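Local coordinates for protein serine proteinase inhibitor A (Sagittaria sagittifolia, PDB 3E8L) that inhibits serine proteinases, probably engaging trypsin and chymotrypsin at the same time through two reactive sites, and kallikrein only weakly, at residues 44-49 with 167-172; 99-104 with 142-147; 82-87 with 154-159. The protein carries 2 engineered substitutions. All blocks are in the same frame, centred on the assembly; numbering follows the deposited sequence.

Contact 1 (44-49 with 167-172). Engineered in segment 44-49: Arg-47 (natural residue His).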
ATOM      1  N   SER A  44      -2.665  13.184 -12.475  1.00 28.76           N
ATOM      2  CA  SER A  44      -3.997  12.680 -12.774  1.00 28.28           C
ATOM      3  C   SER A  44      -3.914  11.242 -13.313  1.00 28.17           C
ATOM      4  O   SER A  44      -2.845  10.641 -13.304  1.00 27.40           O
ATOM      5  CB  SER A  44      -4.679  13.623 -13.773  1.00 27.94           C
ATOM      6  OG  SER A  44      -6.044  13.294 -13.925  1.00 27.43           O
ATOM      7  N   THR A  45      -5.036  10.706 -13.784  1.00 28.72           N
ATOM      8  CA  THR A  45      -5.094   9.317 -14.254  1.00 29.29           C
ATOM      9  C   THR A  45      -5.403   9.185 -15.748  1.00 30.16           C
ATOM     10  O   THR A  45      -6.212   9.948 -16.296  1.00 29.51           O
ATOM     11  CB  THR A  45      -6.195   8.526 -13.537  1.00 29.32           C
ATOM     12  OG1 THR A  45      -7.443   9.226 -13.685  1.00 29.91           O
ATOM     13  CG2 THR A  45      -5.873   8.323 -12.081  1.00 27.47           C
ATOM     14  N   LEU A  46      -4.750   8.204 -16.382  1.00 31.02           N
ATOM     15  CA  LEU A  46      -5.114   7.696 -17.712  1.00 31.85           C
ATOM     16  C   LEU A  46      -5.508   6.241 -17.579  1.00 32.60           C
ATOM     17  O   LEU A  46      -4.687   5.414 -17.163  1.00 33.11           O
ATOM     18  CB  LEU A  46      -3.933   7.735 -18.672  1.00 31.39           C
ATOM     19  CG  LEU A  46      -3.489   8.995 -19.386  1.00 32.38           C
ATOM     20  CD1 LEU A  46      -2.263   8.660 -20.235  1.00 31.91           C
ATOM     21  CD2 LEU A  46      -4.626   9.537 -20.258  1.00 33.08           C
ATOM     22  N   ARG A  47      -6.737   5.904 -17.949  1.00 33.23           N
ATOM     23  CA  ARG A  47      -7.147   4.508 -17.881  1.00 34.42           C
ATOM     24  C   ARG A  47      -6.122   3.562 -18.533  1.00 34.22           C
ATOM     25  O   ARG A  47      -5.651   3.790 -19.646  1.00 33.84           O
ATOM     26  CB  ARG A  47      -8.555   4.293 -18.471  1.00 34.92           C
ATOM     27  CG  ARG A  47      -9.663   4.885 -17.606  1.00 37.93           C
ATOM     28  CD  ARG A  47     -11.022   4.246 -17.867  1.00 42.55           C
ATOM     29  NE  ARG A  47     -12.104   5.030 -17.260  1.00 44.83           N
ATOM     30  CZ  ARG A  47     -12.881   5.893 -17.923  1.00 46.73           C
ATOM     31  NH1 ARG A  47     -13.830   6.562 -17.275  1.00 47.38           N
ATOM     32  NH2 ARG A  47     -12.719   6.091 -19.231  1.00 46.63           N
ATOM     33  N   LYS A  48      -5.779   2.514 -17.796  1.00 34.15           N
ATOM     34  CA  LYS A  48      -5.016   1.401 -18.310  1.00 33.96           C
ATOM     35  C   LYS A  48      -5.941   0.191 -18.487  1.00 34.04           C
ATOM     36  O   LYS A  48      -6.196  -0.249 -19.597  1.00 33.86           O
ATOM     37  CB  LYS A  48      -3.878   1.090 -17.340  1.00 33.79           C
ATOM     38  CG  LYS A  48      -2.976  -0.042 -17.738  1.00 33.36           C
ATOM     39  CD  LYS A  48      -1.776  -0.094 -16.805  1.00 33.89           C
ATOM     40  CE  LYS A  48      -1.212  -1.521 -16.717  1.00 32.62           C
ATOM     41  NZ  LYS A  48      -0.476  -1.905 -17.935  1.00 30.29           N
ATOM     42  N   ASP A  49      -6.452  -0.330 -17.373  1.00 34.47           N
ATOM     43  CA  ASP A  49      -7.213  -1.570 -17.354  1.00 34.32           C
ATOM     44  C   ASP A  49      -7.849  -1.777 -15.999  1.00 33.95           C
ATOM     45  O   ASP A  49      -7.299  -1.404 -14.992  1.00 33.97           O
ATOM     46  CB  ASP A  49      -6.296  -2.758 -17.649  1.00 34.69           C
ATOM     47  CG  ASP A  49      -7.068  -4.048 -17.906  1.00 36.54           C
ATOM     48  OD1 ASP A  49      -8.294  -4.007 -18.236  1.00 35.83           O
ATOM     49  OD2 ASP A  49      -6.425  -5.107 -17.775  1.00 39.05           O
ATOM     50  N   ARG A 167       1.993  12.232 -24.110  1.00 26.90           N
ATOM     51  CA  ARG A 167       1.597  12.438 -22.718  1.00 26.83           C
ATOM     52  C   ARG A 167       2.762  12.175 -21.752  1.00 26.62           C
ATOM     53  O   ARG A 167       3.579  11.269 -21.969  1.00 26.73           O
ATOM     54  CB  ARG A 167       0.355  11.613 -22.356  1.00 26.95           C
ATOM     55  CG  ARG A 167      -0.894  12.083 -23.088  1.00 28.83           C
ATOM     56  CD  ARG A 167      -2.145  11.374 -22.639  1.00 32.78           C
ATOM     57  NE  ARG A 167      -3.129  11.299 -23.724  1.00 36.67           N
ATOM     58  CZ  ARG A 167      -4.315  11.924 -23.734  1.00 39.82           C
ATOM     59  NH1 ARG A 167      -4.698  12.688 -22.700  1.00 39.90           N
ATOM     60  NH2 ARG A 167      -5.130  11.792 -24.791  1.00 38.77           N
ATOM     61  N   THR A 168       2.849  12.993 -20.707  1.00 25.50           N
ATOM     62  CA  THR A 168       3.891  12.835 -19.736  1.00 25.13           C
ATOM     63  C   THR A 168       3.440  11.887 -18.611  1.00 25.50           C
ATOM     64  O   THR A 168       2.556  12.211 -17.822  1.00 25.89           O
ATOM     65  CB  THR A 168       4.348  14.195 -19.202  1.00 25.02           C
ATOM     66  OG1 THR A 168       4.948  14.946 -20.272  1.00 24.48           O
ATOM     67  CG2 THR A 168       5.372  14.019 -18.085  1.00 24.80           C
ATOM     68  N   LEU A 169       4.052  10.708 -18.557  1.00 25.24           N
ATOM     69  CA  LEU A 169       3.719   9.689 -17.565  1.00 25.22           C
ATOM     70  C   LEU A 169       4.838   9.507 -16.544  1.00 24.99           C
ATOM     71  O   LEU A 169       6.010   9.729 -16.840  1.00 25.42           O
ATOM     72  CB  LEU A 169       3.452   8.342 -18.255  1.00 24.93           C
ATOM     73  CG  LEU A 169       2.078   8.074 -18.844  1.00 25.25           C
ATOM     74  CD1 LEU A 169       1.826   8.927 -20.105  1.00 25.16           C
ATOM     75  CD2 LEU A 169       1.945   6.571 -19.135  1.00 24.55           C
ATOM     76  N   LEU A 170       4.474   9.079 -15.349  1.00 24.74           N
ATOM     77  CA  LEU A 170       5.463   8.881 -14.314  1.00 24.73           C
ATOM     78  C   LEU A 170       5.873   7.428 -14.290  1.00 25.31           C
ATOM     79  O   LEU A 170       5.044   6.548 -14.537  1.00 26.06           O
ATOM     80  CB  LEU A 170       4.904   9.294 -12.958  1.00 24.14           C
ATOM     81  CG  LEU A 170       4.577  10.767 -12.736  1.00 22.66           C
ATOM     82  CD1 LEU A 170       4.424  10.988 -11.272  1.00 20.77           C
ATOM     83  CD2 LEU A 170       5.693  11.650 -13.290  1.00 22.99           C
ATOM     84  N   GLY A 171       7.148   7.175 -14.006  1.00 25.20           N
ATOM     85  CA  GLY A 171       7.636   5.814 -13.809  1.00 24.70           C
ATOM     86  C   GLY A 171       8.930   5.827 -13.015  1.00 25.03           C
ATOM     87  O   GLY A 171       9.399   6.891 -12.596  1.00 25.61           O
ATOM     88  N   ILE A 172       9.492   4.643 -12.772  1.00 24.43           N
ATOM     89  CA  ILE A 172      10.767   4.510 -12.103  1.00 23.81           C
ATOM     90  C   ILE A 172      11.823   4.965 -13.089  1.00 24.19           C
ATOM     91  O   ILE A 172      11.832   4.521 -14.252  1.00 23.79           O
ATOM     92  CB  ILE A 172      11.028   3.043 -11.692  1.00 23.74           C
ATOM     93  CG1 ILE A 172       9.927   2.534 -10.759  1.00 23.22           C
ATOM     94  CG2 ILE A 172      12.453   2.850 -11.113  1.00 22.97           C
ATOM     95  CD1 ILE A 172       9.719   3.330  -9.445  1.00 21.36           C
TER

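Contact 2 (99-104 with 142-147)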
ATOM      1  N   THR A  99      -7.676   3.320  -5.079  1.00 25.30           N
ATOM      2  CA  THR A  99      -7.063   4.378  -5.855  1.00 25.74           C
ATOM      3  C   THR A  99      -5.607   4.613  -5.387  1.00 26.42           C
ATOM      4  O   THR A  99      -5.011   5.660  -5.675  1.00 26.96           O
ATOM      5  CB  THR A  99      -7.883   5.712  -5.738  1.00 25.36           C
ATOM      6  OG1 THR A  99      -7.885   6.145  -4.375  1.00 26.19           O
ATOM      7  CG2 THR A  99      -9.314   5.543  -6.206  1.00 24.10           C
ATOM      8  N   ALA A 100      -5.043   3.656  -4.654  1.00 26.81           N
ATOM      9  CA  ALA A 100      -3.678   3.803  -4.141  1.00 27.16           C
ATOM     10  C   ALA A 100      -2.667   3.693  -5.291  1.00 27.41           C
ATOM     11  O   ALA A 100      -2.894   2.962  -6.260  1.00 27.91           O
ATOM     12  CB  ALA A 100      -3.403   2.778  -3.065  1.00 26.58           C
ATOM     13  N   TRP A 101      -1.572   4.428  -5.192  1.00 27.11           N
ATOM     14  CA  TRP A 101      -0.531   4.391  -6.201  1.00 27.37           C
ATOM     15  C   TRP A 101       0.300   3.152  -6.033  1.00 28.00           C
ATOM     16  O   TRP A 101       0.450   2.659  -4.914  1.00 28.15           O
ATOM     17  CB  TRP A 101       0.416   5.579  -6.029  1.00 26.68           C
ATOM     18  CG  TRP A 101      -0.116   6.891  -6.416  1.00 26.02           C
ATOM     19  CD1 TRP A 101      -1.430   7.263  -6.502  1.00 26.98           C
ATOM     20  CD2 TRP A 101       0.656   8.060  -6.733  1.00 25.33           C
ATOM     21  NE1 TRP A 101      -1.521   8.589  -6.888  1.00 27.05           N
ATOM     22  CE2 TRP A 101      -0.251   9.096  -7.024  1.00 25.22           C
ATOM     23  CE3 TRP A 101       2.021   8.323  -6.820  1.00 24.75           C
ATOM     24  CZ2 TRP A 101       0.169  10.367  -7.388  1.00 24.33           C
ATOM     25  CZ3 TRP A 101       2.430   9.589  -7.169  1.00 24.25           C
ATOM     26  CH2 TRP A 101       1.514  10.590  -7.456  1.00 24.08           C
ATOM     27  N   SER A 102       0.877   2.649  -7.129  1.00 29.04           N
ATOM     28  CA  SER A 102       1.987   1.696  -6.975  1.00 29.78           C
ATOM     29  C   SER A 102       2.958   1.572  -8.138  1.00 30.19           C
ATOM     30  O   SER A 102       2.693   2.057  -9.237  1.00 31.27           O
ATOM     31  CB  SER A 102       1.493   0.314  -6.510  1.00 29.65           C
ATOM     32  OG  SER A 102       0.630  -0.248  -7.433  1.00 29.53           O
ATOM     33  N   ILE A 103       4.101   0.950  -7.860  1.00 30.21           N
ATOM     34  CA  ILE A 103       5.094   0.660  -8.861  1.00 30.33           C
ATOM     35  C   ILE A 103       4.568  -0.444  -9.752  1.00 30.47           C
ATOM     36  O   ILE A 103       4.263  -1.539  -9.307  1.00 30.78           O
ATOM     37  CB  ILE A 103       6.402   0.193  -8.239  1.00 30.22           C
ATOM     38  CG1 ILE A 103       6.808   1.128  -7.110  1.00 30.42           C
ATOM     39  CG2 ILE A 103       7.497   0.157  -9.302  1.00 30.67           C
ATOM     40  CD1 ILE A 103       7.820   0.538  -6.202  1.00 31.13           C
ATOM     41  N   GLY A 104       4.461  -0.152 -11.024  1.00 30.94           N
ATOM     42  CA  GLY A 104       3.925  -1.123 -11.944  1.00 31.78           C
ATOM     43  C   GLY A 104       5.004  -1.960 -12.586  1.00 32.04           C
ATOM     44  O   GLY A 104       6.169  -1.547 -12.674  1.00 32.27           O
ATOM     45  N   TYR A 142       9.911  19.011  -4.467  1.00 27.98           N
ATOM     46  CA  TYR A 142      10.384  17.690  -4.080  1.00 28.32           C
ATOM     47  C   TYR A 142      10.547  16.714  -5.221  1.00 29.01           C
ATOM     48  O   TYR A 142       9.945  16.866  -6.272  1.00 29.28           O
ATOM     49  CB  TYR A 142       9.458  17.083  -3.015  1.00 27.69           C
ATOM     50  CG  TYR A 142       9.241  18.000  -1.831  1.00 27.29           C
ATOM     51  CD1 TYR A 142      10.149  18.029  -0.767  1.00 24.26           C
ATOM     52  CD2 TYR A 142       8.134  18.858  -1.788  1.00 25.96           C
ATOM     53  CE1 TYR A 142       9.960  18.875   0.316  1.00 23.96           C
ATOM     54  CE2 TYR A 142       7.939  19.715  -0.719  1.00 25.72           C
ATOM     55  CZ  TYR A 142       8.856  19.723   0.341  1.00 25.75           C
ATOM     56  OH  TYR A 142       8.654  20.578   1.414  1.00 23.79           O
ATOM     57  N   LYS A 143      11.376  15.706  -4.982  1.00 30.01           N
ATOM     58  CA  LYS A 143      11.477  14.551  -5.848  1.00 30.82           C
ATOM     59  C   LYS A 143      10.719  13.423  -5.166  1.00 30.76           C
ATOM     60  O   LYS A 143      10.835  13.260  -3.946  1.00 30.99           O
ATOM     61  CB  LYS A 143      12.956  14.172  -6.052  1.00 31.35           C
ATOM     62  CG  LYS A 143      13.596  14.857  -7.271  1.00 33.80           C
ATOM     63  CD  LYS A 143      15.112  14.700  -7.336  1.00 37.28           C
ATOM     64  CE  LYS A 143      15.830  15.944  -6.860  1.00 39.86           C
ATOM     65  NZ  LYS A 143      17.050  16.269  -7.688  1.00 42.45           N
ATOM     66  N   LEU A 144       9.933  12.661  -5.929  1.00 30.04           N
ATOM     67  CA  LEU A 144       9.295  11.480  -5.370  1.00 29.47           C
ATOM     68  C   LEU A 144      10.191  10.248  -5.522  1.00 29.07           C
ATOM     69  O   LEU A 144      10.957  10.139  -6.479  1.00 29.07           O
ATOM     70  CB  LEU A 144       7.929  11.223  -6.012  1.00 29.32           C
ATOM     71  CG  LEU A 144       6.934  12.386  -5.985  1.00 30.82           C
ATOM     72  CD1 LEU A 144       5.680  12.062  -6.824  1.00 29.20           C
ATOM     73  CD2 LEU A 144       6.583  12.821  -4.544  1.00 30.31           C
ATOM     74  N   ALA A 145      10.076   9.323  -4.573  1.00 28.20           N
ATOM     75  CA  ALA A 145      10.743   8.023  -4.649  1.00 27.28           C
ATOM     76  C   ALA A 145       9.745   6.924  -4.309  1.00 26.86           C
ATOM     77  O   ALA A 145       8.789   7.136  -3.566  1.00 26.31           O
ATOM     78  CB  ALA A 145      11.935   7.978  -3.725  1.00 26.94           C
ATOM     79  N   ALA A 146       9.952   5.755  -4.888  1.00 26.91           N
ATOM     80  CA  ALA A 146       8.974   4.676  -4.814  1.00 27.07           C
ATOM     81  C   ALA A 146       9.590   3.512  -4.060  1.00 27.09           C
ATOM     82  O   ALA A 146      10.647   3.035  -4.447  1.00 27.41           O
ATOM     83  CB  ALA A 146       8.544   4.250  -6.213  1.00 26.06           C
ATOM     84  N   CYS A 147       8.938   3.071  -2.987  1.00 27.52           N
ATOM     85  CA  CYS A 147       9.466   2.001  -2.118  1.00 27.87           C
ATOM     86  C   CYS A 147       8.512   0.838  -1.997  1.00 27.75           C
ATOM     87  O   CYS A 147       7.300   0.995  -2.129  1.00 27.34           O
ATOM     88  CB  CYS A 147       9.689   2.519  -0.714  1.00 27.73           C
ATOM     89  SG  CYS A 147      10.612   4.025  -0.623  1.00 29.81           S
TER

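Contact 3 (82-87 with 154-159). With SO4 (sulfate ion), chain I.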
ATOM      1  N   GLY A  82      11.642  12.077   3.719  1.00 29.53           N
ATOM      2  CA  GLY A  82      12.296  10.779   3.753  1.00 29.91           C
ATOM      3  C   GLY A  82      11.393   9.641   4.187  1.00 30.58           C
ATOM      4  O   GLY A  82      11.754   8.460   4.046  1.00 30.93           O
ATOM      5  N   SER A  83      10.225   9.973   4.727  1.00 30.61           N
ATOM      6  CA  SER A  83       9.326   8.936   5.227  1.00 30.65           C
ATOM      7  C   SER A  83       8.496   8.389   4.091  1.00 30.61           C
ATOM      8  O   SER A  83       8.498   8.917   2.985  1.00 30.72           O
ATOM      9  CB  SER A  83       8.408   9.470   6.319  1.00 30.32           C
ATOM     10  OG  SER A  83       9.061   9.446   7.558  1.00 30.21           O
ATOM     11  N   ARG A  84       7.773   7.327   4.379  1.00 30.80           N
ATOM     12  CA  ARG A  84       7.034   6.618   3.345  1.00 31.15           C
ATOM     13  C   ARG A  84       5.532   6.618   3.582  1.00 30.59           C
ATOM     14  O   ARG A  84       5.059   6.384   4.694  1.00 30.44           O
ATOM     15  CB  ARG A  84       7.591   5.198   3.169  1.00 30.79           C
ATOM     16  CG  ARG A  84       8.735   5.190   2.187  1.00 32.35           C
ATOM     17  CD  ARG A  84      10.081   5.584   2.809  1.00 32.48           C
ATOM     18  NE  ARG A  84      10.570   4.406   3.484  1.00 34.75           N
ATOM     19  CZ  ARG A  84      11.695   3.779   3.212  1.00 35.24           C
ATOM     20  NH1 ARG A  84      12.537   4.250   2.307  1.00 35.13           N
ATOM     21  NH2 ARG A  84      11.969   2.682   3.887  1.00 36.46           N
ATOM     22  N   TYR A  85       4.801   6.897   2.515  1.00 30.67           N
ATOM     23  CA  TYR A  85       3.360   7.026   2.582  1.00 30.81           C
ATOM     24  C   TYR A  85       2.651   6.393   1.410  1.00 31.34           C
ATOM     25  O   TYR A  85       3.189   6.316   0.298  1.00 31.24           O
ATOM     26  CB  TYR A  85       2.984   8.491   2.674  1.00 30.39           C
ATOM     27  CG  TYR A  85       3.670   9.148   3.822  1.00 29.56           C
ATOM     28  CD1 TYR A  85       3.243   8.923   5.129  1.00 29.55           C
ATOM     29  CD2 TYR A  85       4.767   9.969   3.611  1.00 29.00           C
ATOM     30  CE1 TYR A  85       3.891   9.522   6.203  1.00 30.90           C
ATOM     31  CE2 TYR A  85       5.425  10.563   4.668  1.00 30.60           C
ATOM     32  CZ  TYR A  85       4.990  10.338   5.959  1.00 31.29           C
ATOM     33  OH  TYR A  85       5.653  10.944   6.995  1.00 31.66           O
ATOM     34  N   LYS A  86       1.434   5.934   1.686  1.00 31.71           N
ATOM     35  CA  LYS A  86       0.495   5.490   0.667  1.00 31.60           C
ATOM     36  C   LYS A  86      -0.124   6.743   0.041  1.00 30.87           C
ATOM     37  O   LYS A  86      -0.592   7.629   0.766  1.00 31.16           O
ATOM     38  CB  LYS A  86      -0.564   4.633   1.349  1.00 31.83           C
ATOM     39  CG  LYS A  86      -1.686   4.075   0.478  1.00 33.99           C
ATOM     40  CD  LYS A  86      -2.326   2.914   1.270  1.00 38.79           C
ATOM     41  CE  LYS A  86      -3.793   2.704   0.953  1.00 42.03           C
ATOM     42  NZ  LYS A  86      -4.487   2.026   2.087  1.00 43.05           N
ATOM     43  N   PHE A  87      -0.088   6.827  -1.289  1.00 30.14           N
ATOM     44  CA  PHE A  87      -0.715   7.926  -2.050  1.00 28.87           C
ATOM     45  C   PHE A  87      -2.033   7.421  -2.627  1.00 28.00           C
ATOM     46  O   PHE A  87      -2.060   6.361  -3.239  1.00 28.22           O
ATOM     47  CB  PHE A  87       0.196   8.361  -3.201  1.00 28.65           C
ATOM     48  CG  PHE A  87       1.362   9.235  -2.788  1.00 28.17           C
ATOM     49  CD1 PHE A  87       1.947   9.120  -1.522  1.00 26.60           C
ATOM     50  CD2 PHE A  87       1.898  10.157  -3.696  1.00 25.41           C
ATOM     51  CE1 PHE A  87       3.037   9.929  -1.167  1.00 25.83           C
ATOM     52  CE2 PHE A  87       2.978  10.950  -3.349  1.00 24.52           C
ATOM     53  CZ  PHE A  87       3.545  10.846  -2.091  1.00 24.30           C
ATOM     54  N   ILE A 154      16.055   0.483   3.115  1.00 21.00           N
ATOM     55  CA  ILE A 154      16.452   0.473   1.710  1.00 20.92           C
ATOM     56  C   ILE A 154      16.409   1.903   1.142  1.00 21.31           C
ATOM     57  O   ILE A 154      15.610   2.720   1.610  1.00 20.67           O
ATOM     58  CB  ILE A 154      15.521  -0.450   0.888  1.00 20.82           C
ATOM     59  CG1 ILE A 154      16.188  -0.858  -0.438  1.00 19.58           C
ATOM     60  CG2 ILE A 154      14.115   0.206   0.671  1.00 19.98           C
ATOM     61  CD1 ILE A 154      15.460  -1.981  -1.180  1.00 19.20           C
ATOM     62  N   ALA A 155      17.268   2.193   0.153  1.00 21.92           N
ATOM     63  CA  ALA A 155      17.226   3.456  -0.584  1.00 22.69           C
ATOM     64  C   ALA A 155      16.390   3.218  -1.826  1.00 23.98           C
ATOM     65  O   ALA A 155      16.754   2.436  -2.709  1.00 24.84           O
ATOM     66  CB  ALA A 155      18.605   3.919  -0.965  1.00 22.53           C
ATOM     67  N   CYS A 156      15.265   3.902  -1.897  1.00 24.59           N
ATOM     68  CA  CYS A 156      14.308   3.680  -2.972  1.00 25.55           C
ATOM     69  C   CYS A 156      14.712   4.360  -4.285  1.00 25.63           C
ATOM     70  O   CYS A 156      15.400   5.396  -4.263  1.00 25.76           O
ATOM     71  CB  CYS A 156      12.921   4.155  -2.517  1.00 25.22           C
ATOM     72  SG  CYS A 156      12.491   3.387  -0.984  1.00 26.65           S
ATOM     73  N   PRO A 157      14.294   3.772  -5.429  1.00 25.99           N
ATOM     74  CA  PRO A 157      14.530   4.419  -6.722  1.00 26.24           C
ATOM     75  C   PRO A 157      13.677   5.664  -6.830  1.00 26.91           C
ATOM     76  O   PRO A 157      12.517   5.670  -6.412  1.00 26.99           O
ATOM     77  CB  PRO A 157      14.047   3.389  -7.753  1.00 25.91           C
ATOM     78  CG  PRO A 157      13.492   2.258  -6.992  1.00 25.97           C
ATOM     79  CD  PRO A 157      13.501   2.533  -5.548  1.00 25.43           C
ATOM     80  N   GLU A 158      14.263   6.708  -7.394  1.00 27.63           N
ATOM     81  CA  GLU A 158      13.543   7.920  -7.746  1.00 28.18           C
ATOM     82  C   GLU A 158      12.454   7.694  -8.807  1.00 27.68           C
ATOM     83  O   GLU A 158      12.566   6.790  -9.645  1.00 28.12           O
ATOM     84  CB  GLU A 158      14.560   8.905  -8.292  1.00 28.52           C
ATOM     85  CG  GLU A 158      14.046  10.310  -8.441  1.00 30.98           C
ATOM     86  CD  GLU A 158      15.185  11.309  -8.435  1.00 34.47           C
ATOM     87  OE1 GLU A 158      16.229  10.999  -7.803  1.00 33.88           O
ATOM     88  OE2 GLU A 158      15.030  12.386  -9.068  1.00 34.76           O
ATOM     89  N   VAL A 159      11.410   8.524  -8.757  1.00 26.95           N
ATOM     90  CA  VAL A 159      10.378   8.597  -9.787  1.00 25.56           C
ATOM     91  C   VAL A 159      10.680   9.744 -10.746  1.00 25.89           C
ATOM     92  O   VAL A 159      10.984  10.865 -10.320  1.00 26.28           O
ATOM     93  CB  VAL A 159       9.018   8.812  -9.153  1.00 25.51           C
ATOM     94  CG1 VAL A 159       8.016   9.317 -10.171  1.00 25.39           C
ATOM     95  CG2 VAL A 159       8.527   7.518  -8.496  1.00 23.84           C
TER
HETATM   96  S   SO4 I 183      -2.020   1.886   5.225  0.50 35.00           S
HETATM   97  O1  SO4 I 183      -2.686   0.840   4.444  0.50 35.00           O
HETATM   98  O2  SO4 I 183      -3.003   2.846   5.722  0.50 35.00           O
HETATM   99  O3  SO4 I 183      -1.272   1.287   6.333  0.50 35.00           O
HETATM  100  O4  SO4 I 183      -1.085   2.614   4.375  0.50 35.00           O

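Contact 1 (44-49 with 167-172)
Leu-46 and Leu-169 mark the nearest backbone approach of strands 44-49 and 167-172, yet their CA atoms are 9.1 Å apart and no hydrogen bond crosses, so the two strands meet through side chains alone. Leu-46 carries the contact. Its CG stands beside the backbone N, opposite the carbonyl carbon (chi1 -80°), which carries the forked end over to the other strand, where the two methyls share the work. CD1 of Leu-46 lies 3.6 Å from CD of Arg-167 and also reaches Leu-169, with CD1 of Leu-46 and CD1 of Leu-169 4.1 Å apart. CD2 of Leu-46 lies 3.9 Å from CD of Arg-167 and 4.0 Å from its NH1. Arg-167 is extended from CG to NE, so its aliphatic part passes the leucine fork while the guanidinium continues beyond it into an exposed region; CD2 of Leu-46 meets that flat group obliquely. Leu-169, itself buried, meets the side chain of Leu-46 at about a right angle. With an alanine in place of Leu-46, Arg-167 CD and Leu-169 CD1 would probably lose the methyls that touch them, and the arginine chain would be freer to swing. The contact belongs to the beta-trefoil of a Kunitz-type inhibitor. Near the end of segment 44-49, Lys-48 and Asp-49 form a classic beta bulge facing Lys-52, and Lys-48 NZ makes a salt bridge with Glu-107. Strand 52-57 ties the two sides together: its Tyr-54 bonds through the backbone to Leu-46, while its Val-55 and Glu-57 bond to Leu-170 and Thr-168. Leu-46 also packs on Tyr-56, and Leu-169 on Tyr-54 and on Phe-114 of strand 113-119.

Contact 2 (99-104 with 142-147)
Ile-103 CG1 and Trp-101 CG both stand beside the backbone N, opposite the carbonyl carbon (chi1 -48° and -73°), and in this way each side chain meets a residue of strand 142-147. The setting is the interior of the beta-trefoil, where the short strand 101-103 crosses strand 142-147 steeply, with an angle of 71° between their directions. The segment axes come within 7.5 Å and no hydrogen bond joins them, so the contact is made mainly by apolar side chains. Leu-144 approaches the indole of Trp-101 from its rim: methyl CD1 of Leu-144 lies 4.1 Å from CZ3 of Trp-101, close to the plane of the ring, and the two side chains meet at about a right angle. The leucine thus touches the six-membered end of the indole and covers neither face with this methyl. Phe-131 meets the same indole edge-to-face, and the rings of Phe-87 and Phe-89 meet it at a slant, which places Trp-101 in an aromatic cluster of the core. Two residues further along each strand, the small Ala-146 lets the isoleucine come close: CG1 of Ile-103 is 3.7 Å from CB of Ala-146, and the methyl beyond it runs past the same carbon. Ile-103 N is hydrogen-bonded to Ser-129 OG, outside the two segments. The last touch is the isoleucine tip against backbone, CD1 of Ile-103 standing 4.1 Å from the carbonyl O of Cys-147.

Contact 3 (82-87 with 154-159)
Arg-84 brings its guanidinium up to a half-cystine: NH1 of Arg-84 is 3.4 Å from SG of Cys-156, and the sulfur lies oblique to the guanidinium plane. Arg-84 NH1 also has the carbonyl O of Ile-154 at 3.5 Å, in the guanidinium plane at its edge, but neither approach amounts to a hydrogen bond. Two bends, at chi2 (83°) and chi3 (80°), fold the arginine to bring the group here. What grips it lies outside both segments: NE gives a hydrogen bond to Glu-150 O, and NH1 forms a salt bridge with Glu-132 OE1, which probably balances the charge in this buried setting and limits rotation of the group. Two residues on, Lys-86 stretches out with CG anti to its N (chi1 179°), and NZ of Lys-86 hydrogen-bonds to O1 of a sulfate 3.2 Å away, an ion probably from the crystallisation liquor. Lys-86 also makes a cation-pi contact with Phe-128. Segment 154-159 faces a chain of another protein, to which the backbone of Ala-155 is hydrogen-bonded and on which Ile-154 and Pro-157 pack, consistent with a reactive-site surface. Arg-84 thus backs this loop from strand 84-89, which runs between strands 67-70 and 130-135 in the four-stranded sheet, while the loop itself leads from strand 142-147 into strand 159-164.

Overall arrangement
The three contacts are nested along the chain: contact 2 lies inside the loop closed by contact 3, and both lie inside that closed by contact 1. Contacts 2 and 3 have centres about 7 Å apart and share the sheet holding strands 84-89 and 142-147; a hydrogen bond from Trp-101 N to Phe-87 O probably joins them. Contact 1 is about 12 Å from contact 2 and 18 Å from contact 3, centre to centre; contacts 1 and 2 both reach the sheet holding strands 43-49 and 101-103. Ile-172 bridges all three, packing on Ala-146, Ile-103 and Pro-157. The Cys-147 to Cys-156 disulfide ties the loop facing another protein to strand 142-147 within the one beta-trefoil.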